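Side-chain contact in putative deoxyribonuclease yjjV (Escherichia coli, PDB 1ZZM), which probably hydrolyses ester bonds as a metal-dependent TatD-type enzyme that binds two divalent metal cations per subunit: residues A195-P198 and L199-L203. Residues are numbered along the deposited sequence; the frame is centred on the assembly and turned at random.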
ATOM      1  N   ALA A 195      -6.186 -14.610  -9.019  1.00 15.42           N
ATOM      2  CA  ALA A 195      -6.955 -15.831  -8.807  1.00 16.12           C
ATOM      3  C   ALA A 195      -6.042 -17.000  -8.440  1.00 17.60           C
ATOM      4  O   ALA A 195      -6.470 -17.935  -7.775  1.00 22.68           O
ATOM      5  CB  ALA A 195      -7.745 -16.178 -10.083  1.00 18.36           C
ATOM      6  N   LYS A 196      -4.788 -16.950  -8.845  1.00 17.18           N
ATOM      7  CA  LYS A 196      -3.879 -18.063  -8.580  1.00 21.23           C
ATOM      8  C   LYS A 196      -2.953 -17.962  -7.374  1.00 19.69           C
ATOM      9  O   LYS A 196      -2.469 -18.987  -6.878  1.00 21.58           O
ATOM     10  CB  LYS A 196      -3.027 -18.333  -9.811  1.00 24.14           C
ATOM     11  CG  LYS A 196      -3.835 -18.502 -11.079  1.00 31.98           C
ATOM     12  CD  LYS A 196      -2.921 -18.588 -12.290  1.00 37.59           C
ATOM     13  CE  LYS A 196      -3.721 -18.512 -13.591  1.00 39.59           C
ATOM     14  NZ  LYS A 196      -2.822 -18.526 -14.780  1.00 42.11           N
ATOM     15  N   LEU A 197      -2.682 -16.751  -6.911  1.00 16.70           N
ATOM     16  CA  LEU A 197      -1.772 -16.608  -5.769  1.00 14.76           C
ATOM     17  C   LEU A 197      -2.330 -17.236  -4.495  1.00 15.60           C
ATOM     18  O   LEU A 197      -3.538 -17.374  -4.341  1.00 12.61           O
ATOM     19  CB  LEU A 197      -1.477 -15.120  -5.516  1.00 16.19           C
ATOM     20  CG  LEU A 197      -0.793 -14.340  -6.674  1.00 14.72           C
ATOM     21  CD1 LEU A 197      -0.703 -12.821  -6.336  1.00 12.40           C
ATOM     22  CD2 LEU A 197       0.611 -14.915  -6.914  1.00 11.55           C
ATOM     23  N   PRO A 198      -1.439 -17.635  -3.568  1.00 13.49           N
ATOM     24  CA  PRO A 198      -1.818 -18.238  -2.278  1.00 15.41           C
ATOM     25  C   PRO A 198      -2.639 -17.182  -1.541  1.00 16.80           C
ATOM     26  O   PRO A 198      -2.272 -15.999  -1.533  1.00 12.06           O
ATOM     27  CB  PRO A 198      -0.497 -18.425  -1.562  1.00 13.70           C
ATOM     28  CG  PRO A 198       0.513 -18.583  -2.698  1.00 17.54           C
ATOM     29  CD  PRO A 198       0.019 -17.614  -3.761  1.00 16.44           C
ATOM     30  N   LEU A 199      -3.722 -17.597  -0.905  1.00 13.18           N
ATOM     31  CA  LEU A 199      -4.552 -16.639  -0.186  1.00 18.63           C
ATOM     32  C   LEU A 199      -3.785 -15.842   0.886  1.00 16.07           C
ATOM     33  O   LEU A 199      -4.133 -14.694   1.178  1.00 14.11           O
ATOM     34  CB  LEU A 199      -5.716 -17.367   0.485  1.00 18.47           C
ATOM     35  CG  LEU A 199      -6.889 -16.509   0.965  1.00 19.85           C
ATOM     36  CD1 LEU A 199      -7.344 -15.569  -0.177  1.00 22.05           C
ATOM     37  CD2 LEU A 199      -8.058 -17.435   1.361  1.00 19.59           C
ATOM     38  N   ALA A 200      -2.765 -16.456   1.481  1.00 13.08           N
ATOM     39  CA  ALA A 200      -2.002 -15.796   2.533  1.00 13.53           C
ATOM     40  C   ALA A 200      -1.143 -14.692   1.987  1.00 14.01           C
ATOM     41  O   ALA A 200      -0.575 -13.925   2.757  1.00 12.10           O
ATOM     42  CB  ALA A 200      -1.120 -16.808   3.274  1.00 15.10           C
ATOM     43  N   SER A 201      -1.040 -14.573   0.660  1.00 10.45           N
ATOM     44  CA  SER A 201      -0.181 -13.509   0.150  1.00 13.21           C
ATOM     45  C   SER A 201      -0.910 -12.198  -0.196  1.00 12.85           C
ATOM     46  O   SER A 201      -0.265 -11.205  -0.522  1.00 14.30           O
ATOM     47  CB  SER A 201       0.545 -13.983  -1.103  1.00 14.60           C
ATOM     48  OG  SER A 201      -0.308 -13.934  -2.218  1.00 21.65           O
ATOM     49  N   LEU A 202      -2.230 -12.199  -0.097  1.00 10.57           N
ATOM     50  CA  LEU A 202      -3.040 -11.042  -0.481  1.00 10.63           C
ATOM     51  C   LEU A 202      -3.435 -10.026   0.600  1.00 10.85           C
ATOM     52  O   LEU A 202      -3.733 -10.392   1.725  1.00 11.72           O
ATOM     53  CB  LEU A 202      -4.335 -11.537  -1.131  1.00 10.39           C
ATOM     54  CG  LEU A 202      -4.186 -12.591  -2.235  1.00 16.30           C
ATOM     55  CD1 LEU A 202      -5.572 -12.904  -2.823  1.00 16.09           C
ATOM     56  CD2 LEU A 202      -3.228 -12.092  -3.325  1.00 12.20           C
ATOM     57  N   LEU A 203      -3.403  -8.742   0.233  1.00  8.78           N
ATOM     58  CA  LEU A 203      -3.867  -7.688   1.130  1.00  9.93           C
ATOM     59  C   LEU A 203      -4.900  -6.909   0.315  1.00 11.25           C
ATOM     60  O   LEU A 203      -4.827  -6.871  -0.928  1.00 12.17           O
ATOM     61  CB  LEU A 203      -2.750  -6.719   1.542  1.00  9.07           C
ATOM     62  CG  LEU A 203      -1.668  -7.309   2.440  1.00 11.00           C
ATOM     63  CD1 LEU A 203      -0.717  -6.160   2.861  1.00 11.95           C
ATOM     64  CD2 LEU A 203      -2.272  -7.933   3.646  1.00 10.96           C
TER
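Ser201 grips the carbonyl of Pro198 twice, closing the short 3-10 turn 199-201 in the link between helix 190-196 and strand 202-204. Its backbone N lies 2.9 Å from Pro198 O in a nearly straight bond (N-H...O 163°), although this donor stands well above the carbonyl plane. The hydroxyl takes a different approach: OG, also 2.9 Å from Pro198 O, lies in that plane. A chi1 of 79° sets OG between the serine's own N and carbonyl carbon, folding the short side chain back over the turn, and serine suits this buried place because its hydroxyl can donate to the same carbonyl that its backbone N-H uses. Ser201 OG also packs 3.7 Å from Leu197 CB. Pro198 CD lies 4.0 Å from Ser201 OG. Proline fits here because its ring fixes phi at the start of the turn and it has no N-H to satisfy.

Beside this pair of hydrogen bonds, CD2 of Leu202 lies 4.0 Å from CD1 of Leu197 and also borders CB of Leu197, the two side chains running obliquely to each other. Both are buried, and leucine's branched, apolar end suits this contact between two neighbouring side chains.

The stretch completes the beta-alpha-beta unit of strand 175-178, helix 190-196 and strand 202-204 in the TIM-barrel-type fold. Leu197 continues onto Ile176 of strand 175-178 and Ala166 of helix 163-171, and Leu202 onto Val178. On helix 241-256, Asn251 binds the carbonyls of Leu199 and Leu202, while Leu199 packs against Ala247.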